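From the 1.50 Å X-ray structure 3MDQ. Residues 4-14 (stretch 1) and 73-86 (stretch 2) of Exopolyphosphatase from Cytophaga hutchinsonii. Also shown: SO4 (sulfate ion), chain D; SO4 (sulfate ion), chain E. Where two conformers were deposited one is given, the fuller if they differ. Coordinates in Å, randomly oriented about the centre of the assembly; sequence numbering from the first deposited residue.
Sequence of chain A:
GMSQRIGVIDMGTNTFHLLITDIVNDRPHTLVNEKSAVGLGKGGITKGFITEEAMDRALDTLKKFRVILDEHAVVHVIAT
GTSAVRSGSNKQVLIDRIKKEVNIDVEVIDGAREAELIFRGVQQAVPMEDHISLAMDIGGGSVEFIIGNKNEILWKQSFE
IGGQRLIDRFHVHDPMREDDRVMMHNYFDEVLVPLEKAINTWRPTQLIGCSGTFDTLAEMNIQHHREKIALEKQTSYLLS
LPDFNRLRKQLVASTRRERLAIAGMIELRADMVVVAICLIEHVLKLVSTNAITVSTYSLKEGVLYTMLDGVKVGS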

ATOM      1  N   GLN A   4     -23.678   1.779 -12.461  0.50 34.44           N
ATOM      2  CA  GLN A   4     -24.219   1.058 -11.265  0.50 33.99           C
ATOM      3  C   GLN A   4     -23.267   1.311 -10.093  0.50 32.16           C
ATOM      4  O   GLN A   4     -22.490   2.277 -10.117  0.50 32.10           O
ATOM      5  CB  GLN A   4     -24.382  -0.454 -11.550  0.50 35.02           C
ATOM      6  CG  GLN A   4     -25.335  -1.218 -10.604  0.50 34.30           C
ATOM      7  CD  GLN A   4     -26.562  -0.402 -10.218  0.50 37.99           C
ATOM      8  OE1 GLN A   4     -26.693   0.053  -9.077  0.50 25.33           O
ATOM      9  NE2 GLN A   4     -27.468  -0.207 -11.180  0.50 36.88           N
ATOM     10  N   ARG A   5     -23.408   0.525  -9.028  1.00 30.23           N
ATOM     11  CA  ARG A   5     -22.477   0.586  -7.928  1.00 25.36           C
ATOM     12  C   ARG A   5     -21.406  -0.472  -8.069  1.00 18.83           C
ATOM     13  O   ARG A   5     -21.676  -1.606  -8.473  1.00 17.59           O
ATOM     14  CB  ARG A   5     -23.209   0.404  -6.611  1.00 24.25           C
ATOM     15  CG  ARG A   5     -24.172   1.510  -6.363  1.00 31.70           C
ATOM     16  CD  ARG A   5     -24.810   1.380  -5.037  1.00 27.40           C
ATOM     17  NE  ARG A   5     -25.661   2.531  -4.781  1.00 32.18           N
ATOM     18  CZ  ARG A   5     -26.311   2.736  -3.649  1.00 28.87           C
ATOM     19  NH1 ARG A   5     -26.219   1.857  -2.655  1.00 23.31           N
ATOM     20  NH2 ARG A   5     -27.053   3.827  -3.508  1.00 39.52           N
ATOM     21  N   ILE A   6     -20.187  -0.078  -7.724  1.00 16.61           N
ATOM     22  CA  ILE A   6     -19.025  -0.960  -7.826  1.00 14.80           C
ATOM     23  C   ILE A   6     -18.435  -1.119  -6.446  1.00 13.11           C
ATOM     24  O   ILE A   6     -18.266  -0.146  -5.733  1.00 13.68           O
ATOM     25  CB  ILE A   6     -17.940  -0.378  -8.772  1.00 14.86           C
ATOM     26  CG1 ILE A   6     -18.494  -0.309 -10.202  1.00 17.96           C
ATOM     27  CG2 ILE A   6     -16.661  -1.211  -8.708  1.00 14.87           C
ATOM     28  CD1 ILE A   6     -17.587   0.429 -11.173  1.00 23.56           C
ATOM     29  N   GLY A   7     -18.115  -2.344  -6.073  1.00 11.71           N
ATOM     30  CA  GLY A   7     -17.427  -2.627  -4.830  1.00 10.84           C
ATOM     31  C   GLY A   7     -16.066  -3.267  -5.115  1.00 10.59           C
ATOM     32  O   GLY A   7     -15.974  -4.208  -5.916  1.00 14.35           O
ATOM     33  N   VAL A   8     -15.015  -2.761  -4.474  1.00  9.23           N
ATOM     34  CA  VAL A   8     -13.665  -3.267  -4.628  1.00  8.79           C
ATOM     35  C   VAL A   8     -13.141  -3.623  -3.248  1.00  9.01           C
ATOM     36  O   VAL A   8     -13.238  -2.822  -2.322  1.00  9.93           O
ATOM     37  CB  VAL A   8     -12.716  -2.215  -5.270  1.00  9.16           C
ATOM     38  CG1 VAL A   8     -11.306  -2.777  -5.390  1.00 11.37           C
ATOM     39  CG2 VAL A   8     -13.218  -1.777  -6.644  1.00 11.13           C
ATOM     40  N   ILE A   9     -12.572  -4.829  -3.128  1.00 10.29           N
ATOM     41  CA  ILE A   9     -11.894  -5.291  -1.914  1.00  9.70           C
ATOM     42  C   ILE A   9     -10.409  -5.504  -2.272  1.00 11.69           C
ATOM     43  O   ILE A   9     -10.085  -6.197  -3.235  1.00 12.80           O
ATOM     44  CB  ILE A   9     -12.486  -6.597  -1.346  1.00  9.76           C
ATOM     45  CG1 ILE A   9     -13.934  -6.385  -0.931  1.00 11.07           C
ATOM     46  CG2 ILE A   9     -11.606  -7.130  -0.173  1.00 12.74           C
ATOM     47  CD1 ILE A   9     -14.741  -7.673  -0.670  1.00 13.71           C
ATOM     48  N   ASP A  10      -9.539  -4.898  -1.477  1.00  9.88           N
ATOM     49  CA  ASP A  10      -8.089  -5.090  -1.548  1.00 11.53           C
ATOM     50  C   ASP A  10      -7.735  -5.939  -0.357  1.00 11.33           C
ATOM     51  O   ASP A  10      -7.769  -5.460   0.793  1.00 12.31           O
ATOM     52  CB  ASP A  10      -7.397  -3.698  -1.507  1.00 10.23           C
ATOM     53  CG  ASP A  10      -5.906  -3.751  -1.348  1.00 17.70           C
ATOM     54  OD1 ASP A  10      -5.270  -4.832  -1.317  1.00 17.33           O
ATOM     55  OD2 ASP A  10      -5.340  -2.640  -1.233  1.00 16.74           O
HETATM   56  N   MSE A  11      -7.327  -7.176  -0.622  1.00 10.95           N
HETATM   57  CA  MSE A  11      -6.891  -8.095   0.463  1.00 12.19           C
HETATM   58  C   MSE A  11      -5.406  -7.946   0.693  1.00 13.93           C
HETATM   59  O   MSE A  11      -4.630  -8.785   0.278  1.00 17.38           O
HETATM   60  CB  MSE A  11      -7.207  -9.544   0.127  1.00 13.70           C
HETATM   61  CG  MSE A  11      -8.668  -9.797   0.058  1.00 11.22           C
HETATM   62 SE   MSE A  11      -9.100 -11.612  -0.558  0.75 16.64          SE
HETATM   63  CE  MSE A  11      -8.267 -12.644   0.851  1.00 18.58           C
ATOM     64  N   GLY A  12      -5.036  -6.880   1.364  1.00 11.61           N
ATOM     65  CA  GLY A  12      -3.624  -6.584   1.624  1.00 13.22           C
ATOM     66  C   GLY A  12      -3.041  -7.456   2.712  1.00 15.38           C
ATOM     67  O   GLY A  12      -3.740  -8.138   3.443  1.00 15.89           O
ATOM     68  N   THR A  13      -1.722  -7.449   2.809  1.00 12.62           N
ATOM     69  CA  THR A  13      -1.025  -8.304   3.748  1.00 11.44           C
ATOM     70  C   THR A  13      -1.349  -7.932   5.204  1.00 12.51           C
ATOM     71  O   THR A  13      -1.537  -8.798   6.046  1.00 13.24           O
ATOM     72  CB  THR A  13       0.509  -8.218   3.470  1.00 11.16           C
ATOM     73  OG1 THR A  13       0.759  -8.686   2.142  1.00 12.85           O
ATOM     74  CG2 THR A  13       1.339  -8.988   4.504  1.00 12.32           C
ATOM     75  N   ASN A  14      -1.403  -6.645   5.526  1.00 10.50           N
ATOM     76  CA  ASN A  14      -1.746  -6.202   6.851  1.00 11.63           C
ATOM     77  C   ASN A  14      -3.218  -5.827   6.968  1.00 11.30           C
ATOM     78  O   ASN A  14      -3.894  -6.202   7.930  1.00 13.06           O
ATOM     79  CB  ASN A  14      -0.881  -5.009   7.255  1.00 12.24           C
ATOM     80  CG  ASN A  14       0.543  -5.381   7.503  1.00 13.23           C
ATOM     81  OD1 ASN A  14       0.946  -6.541   7.481  1.00 14.83           O
ATOM     82  ND2 ASN A  14       1.355  -4.357   7.697  1.00 12.75           N
ATOM     83  N   ALA A  73     -26.468  -2.824  -1.846  1.00 11.14           N
ATOM     84  CA  ALA A  73     -26.952  -3.438  -3.086  1.00 14.00           C
ATOM     85  C   ALA A  73     -25.922  -3.501  -4.197  1.00 17.04           C
ATOM     86  O   ALA A  73     -26.241  -3.289  -5.381  1.00 18.13           O
ATOM     87  CB  ALA A  73     -28.219  -2.710  -3.574  1.00 14.33           C
ATOM     88  N   VAL A  74     -24.692  -3.850  -3.841  1.00 15.21           N
ATOM     89  CA  VAL A  74     -23.621  -3.853  -4.849  1.00 16.77           C
ATOM     90  C   VAL A  74     -23.730  -5.082  -5.748  1.00 21.89           C
ATOM     91  O   VAL A  74     -23.819  -6.180  -5.264  1.00 25.76           O
ATOM     92  CB  VAL A  74     -22.235  -3.742  -4.184  1.00 14.31           C
ATOM     93  CG1 VAL A  74     -21.153  -3.811  -5.229  1.00 16.29           C
ATOM     94  CG2 VAL A  74     -22.161  -2.455  -3.392  1.00 12.06           C
ATOM     95  N   VAL A  75     -23.717  -4.863  -7.056  1.00 29.32           N
ATOM     96  CA  VAL A  75     -23.779  -5.967  -8.001  1.00 31.83           C
ATOM     97  C   VAL A  75     -22.378  -6.271  -8.507  1.00 30.45           C
ATOM     98  O   VAL A  75     -21.951  -7.432  -8.439  1.00 36.53           O
ATOM     99  CB  VAL A  75     -24.763  -5.694  -9.164  1.00 33.11           C
ATOM    100  N   HIS A  76     -21.636  -5.240  -8.924  1.00 26.09           N
ATOM    101  CA  HIS A  76     -20.306  -5.457  -9.482  1.00 21.69           C
ATOM    102  C   HIS A  76     -19.251  -5.461  -8.351  1.00 19.25           C
ATOM    103  O   HIS A  76     -18.912  -4.401  -7.847  1.00 16.79           O
ATOM    104  CB  HIS A  76     -19.946  -4.355 -10.492  1.00 25.14           C
ATOM    105  CG  HIS A  76     -20.993  -4.103 -11.534  1.00 36.98           C
ATOM    106  ND1 HIS A  76     -21.782  -5.106 -12.061  1.00 47.36           N
ATOM    107  CD2 HIS A  76     -21.369  -2.958 -12.158  1.00 40.79           C
ATOM    108  CE1 HIS A  76     -22.609  -4.588 -12.954  1.00 51.45           C
ATOM    109  NE2 HIS A  76     -22.373  -3.288 -13.038  1.00 52.69           N
ATOM    110  N   VAL A  77     -18.709  -6.639  -8.016  1.00 17.34           N
ATOM    111  CA  VAL A  77     -17.720  -6.780  -6.938  1.00 19.46           C
ATOM    112  C   VAL A  77     -16.442  -7.377  -7.503  1.00 18.56           C
ATOM    113  O   VAL A  77     -16.503  -8.292  -8.325  1.00 18.88           O
ATOM    114  CB  VAL A  77     -18.233  -7.710  -5.853  1.00 20.90           C
ATOM    115  CG1 VAL A  77     -17.227  -7.814  -4.731  1.00 24.13           C
ATOM    116  CG2 VAL A  77     -19.588  -7.226  -5.319  1.00 24.23           C
ATOM    117  N   ILE A  78     -15.291  -6.850  -7.083  0.50 14.23           N
ATOM    118  CA  ILE A  78     -14.019  -7.463  -7.400  0.50 14.37           C
ATOM    119  C   ILE A  78     -13.099  -7.421  -6.190  0.50 14.97           C
ATOM    120  O   ILE A  78     -12.877  -6.347  -5.604  0.50 14.74           O
ATOM    121  CB  ILE A  78     -13.329  -6.814  -8.589  0.50 15.28           C
ATOM    122  CG1 ILE A  78     -12.008  -7.540  -8.867  0.50 16.23           C
ATOM    123  CG2 ILE A  78     -13.147  -5.331  -8.360  0.50 12.14           C
ATOM    124  CD1 ILE A  78     -11.256  -6.983 -10.009  0.50 18.22           C
ATOM    125  N   ALA A  79     -12.543  -8.583  -5.855  1.00 12.83           N
ATOM    126  CA  ALA A  79     -11.700  -8.753  -4.666  1.00 11.24           C
ATOM    127  C   ALA A  79     -10.345  -9.233  -5.153  1.00 12.38           C
ATOM    128  O   ALA A  79     -10.278 -10.260  -5.818  1.00 13.66           O
ATOM    129  CB  ALA A  79     -12.313  -9.789  -3.704  1.00 12.09           C
ATOM    130  N   THR A  80      -9.296  -8.442  -4.934  1.00 12.18           N
ATOM    131  CA  THR A  80      -7.988  -8.795  -5.425  1.00 11.76           C
ATOM    132  C   THR A  80      -7.195  -9.380  -4.257  1.00 12.65           C
ATOM    133  O   THR A  80      -7.352  -8.985  -3.114  1.00 18.58           O
ATOM    134  CB  THR A  80      -7.230  -7.590  -6.003  1.00 13.36           C
ATOM    135  OG1 THR A  80      -7.090  -6.590  -4.984  1.00 14.26           O
ATOM    136  CG2 THR A  80      -7.956  -6.997  -7.232  1.00 18.67           C
ATOM    137  N   GLY A  81      -6.395 -10.375  -4.546  1.00 11.68           N
ATOM    138  CA  GLY A  81      -5.424 -10.908  -3.594  1.00 11.90           C
ATOM    139  C   GLY A  81      -4.025 -10.572  -4.103  1.00 12.25           C
ATOM    140  O   GLY A  81      -3.716 -10.832  -5.263  1.00 13.25           O
ATOM    141  N   THR A  82      -3.173 -10.038  -3.229  1.00 11.35           N
ATOM    142  CA  THR A  82      -1.837  -9.564  -3.641  1.00 11.03           C
ATOM    143  C   THR A  82      -0.730 -10.337  -2.886  1.00 12.25           C
ATOM    144  O   THR A  82      -0.795 -11.569  -2.861  1.00 11.76           O
ATOM    145  CB  THR A  82      -1.733  -8.064  -3.482  1.00 11.42           C
ATOM    146  OG1 THR A  82      -2.097  -7.665  -2.138  1.00 13.76           O
ATOM    147  CG2 THR A  82      -2.643  -7.377  -4.568  1.00 15.92           C
ATOM    148  N   SER A  83       0.313  -9.679  -2.370  1.00 11.16           N
ATOM    149  CA  SER A  83       1.538 -10.388  -1.938  1.00 10.75           C
ATOM    150  C   SER A  83       1.293 -11.615  -1.018  1.00 11.04           C
ATOM    151  O   SER A  83       1.808 -12.701  -1.282  1.00 11.06           O
ATOM    152  CB  SER A  83       2.447  -9.412  -1.209  1.00 11.28           C
ATOM    153  OG  SER A  83       3.637 -10.064  -0.804  1.00 12.25           O
ATOM    154  N   ALA A  84       0.615 -11.437   0.100  1.00 12.42           N
ATOM    155  CA  ALA A  84       0.464 -12.553   1.031  1.00 12.43           C
ATOM    156  C   ALA A  84      -0.356 -13.696   0.405  1.00 12.13           C
ATOM    157  O   ALA A  84      -0.106 -14.865   0.653  1.00 12.43           O
ATOM    158  CB  ALA A  84      -0.177 -12.118   2.339  1.00 12.93           C
ATOM    159  N   VAL A  85      -1.323 -13.354  -0.422  1.00 10.62           N
ATOM    160  CA  VAL A  85      -2.160 -14.368  -1.073  1.00 11.02           C
ATOM    161  C   VAL A  85      -1.362 -15.092  -2.148  1.00 10.27           C
ATOM    162  O   VAL A  85      -1.222 -16.338  -2.142  1.00 13.46           O
ATOM    163  CB  VAL A  85      -3.427 -13.751  -1.655  1.00 12.61           C
ATOM    164  CG1 VAL A  85      -4.242 -14.795  -2.443  1.00 14.20           C
ATOM    165  CG2 VAL A  85      -4.313 -13.102  -0.562  1.00 14.04           C
ATOM    166  N   ARG A  86      -0.725 -14.370  -3.053  1.00 10.15           N
ATOM    167  CA  ARG A  86       0.003 -15.048  -4.123  1.00 11.29           C
ATOM    168  C   ARG A  86       1.237 -15.850  -3.628  1.00 11.47           C
ATOM    169  O   ARG A  86       1.612 -16.839  -4.265  1.00 14.64           O
ATOM    170  CB  ARG A  86       0.384 -14.078  -5.254  1.00 15.87           C
ATOM    171  CG  ARG A  86       1.405 -13.089  -4.928  1.00 14.09           C
ATOM    172  CD  ARG A  86       1.636 -12.093  -6.109  1.00 15.07           C
ATOM    173  NE  ARG A  86       2.434 -10.995  -5.620  1.00 13.88           N
ATOM    174  CZ  ARG A  86       2.057  -9.726  -5.515  1.00 10.71           C
ATOM    175  NH1 ARG A  86       0.893  -9.311  -5.953  1.00 11.64           N
ATOM    176  NH2 ARG A  86       2.884  -8.849  -4.957  1.00 14.84           N
TER
HETATM  177  S   SO4 D 317       0.462  -5.338   0.745  1.00 16.48           S
HETATM  178  O1  SO4 D 317       1.907  -5.630   0.598  1.00 17.90           O
HETATM  179  O2  SO4 D 317       0.122  -4.998   2.164  1.00 17.78           O
HETATM  180  O3  SO4 D 317       0.131  -4.201  -0.131  1.00 19.60           O
HETATM  181  O4  SO4 D 317      -0.113  -6.550   0.183  1.00 23.00           O
HETATM  182  S   SO4 E 318      -0.523  -1.205   6.485  0.70 15.71           S
HETATM  183  O1  SO4 E 318      -0.037  -1.817   7.765  0.70 15.77           O
HETATM  184  O2  SO4 E 318      -0.221  -1.938   5.283  0.70 14.48           O
HETATM  185  O3  SO4 E 318       0.198   0.098   6.321  0.70 12.34           O
HETATM  186  O4  SO4 E 318      -1.972  -0.945   6.504  0.70 15.71           O
HETATM  187  O   HOH W   1     -27.551  -1.082  -6.711  1.00 37.81           O
HETATM  188  O   HOH W   2      -8.206  -4.026  -4.834  1.00 24.06           O
HETATM  189  O   HOH W   3      -2.537  -5.096  -1.580  1.00 15.27           O
HETATM  190  O   HOH W   4      -5.198  -6.996  -2.792  1.00 20.86           O
HETATM  191  O   HOH W   5      -2.083  -9.827  -0.075  1.00 22.89           O

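The two stretches lie side by side as parallel β-strands: the axes of the strands around residues 5-11 and 76-81 approach to 4.7 Å, and their N-to-C directions differ by 11°. The register is regular, with Ile6 beside His76, Gly7 beside Val77, Val8 beside Ile78, Ile9 beside Ala79 and Asp10 beside Thr80. Together the stretches bury 895 Å², counting both sides.

The main bonding is a backbone ladder in which alternate residues of the first stretch, Gly7 and Ile9, use both N and O toward the second. Gly7 N donates to His76 O at 2.8 Å with an N-H...O angle of 175°, and Ile78 N donates to Gly7 O at 3.0 Å and 157°. Ile9 repeats the pattern: its N reaches Ile78 O at 2.9 Å (168°), and Thr80 N reaches Ile9 O at 2.9 Å (164°). Met11 N extends the series to Thr80 O at 3.1 Å (155°). The same carbonyls also receive CA-H...O contacts, as from Val77 CA to Gly7 O (3.3 Å) and from Val8 CA to Ile78 O (3.3 Å). Before the ladder begins, Arg5 O and His76 N stand 3.7 Å apart; both are buried by the contact and have no partner in the model.

Side chains meet in pairs on the two faces of the sheet. On the face carrying Ile6, Val8, His76 and Ile78, Val8 CG2 packs against Ile78 CG2 at 3.9 Å, while Ile6 CG1 lies at the edge of the His76 ring, near its plane. On the other face Ile9 CB meets Ala79 CB at 4.0 Å, a small methyl beside a branched chain. Gly7 belongs to this face too, and its lack of a side chain matters: Val74 CG1 sits 3.5 Å from Gly7 N, and an ideal CB on Gly7 would be only 3.2 Å from that methyl. Farther along, the selenomethionine Met11 extends its CE to within 4.2 Å of Val85 CG2, bringing the helix that starts at Ser83 into the apolar contact.

Polar side chains are linked largely through water. Water 4 donates to Asp10 OD1 at 2.6 Å and bonds Thr80 OG1 at 2.9 Å, while water 3 joins Asp10 OD1 (2.8 Å) to Thr82 OG1 (2.7 Å). These bridges span a gap that the side chains do not close directly, since Asp10 OD1 is 4.3 Å from Thr82 OG1. Water 5 donates to Met11 O at 2.8 Å and also bonds Thr82 OG1 at 3.0 Å. At the other end, water 1 donates to both Gln4 OE1 (2.8 Å) and Ala73 O (2.9 Å).

Beyond the strands, Ala84 N makes a weak hydrogen bond to Thr13 OG1, at 3.4 Å and 133°. That hydroxyl donates in turn to O4 of the chain D sulfate at 3.0 Å, so its proton faces the anion while its oxygen accepts from the helix.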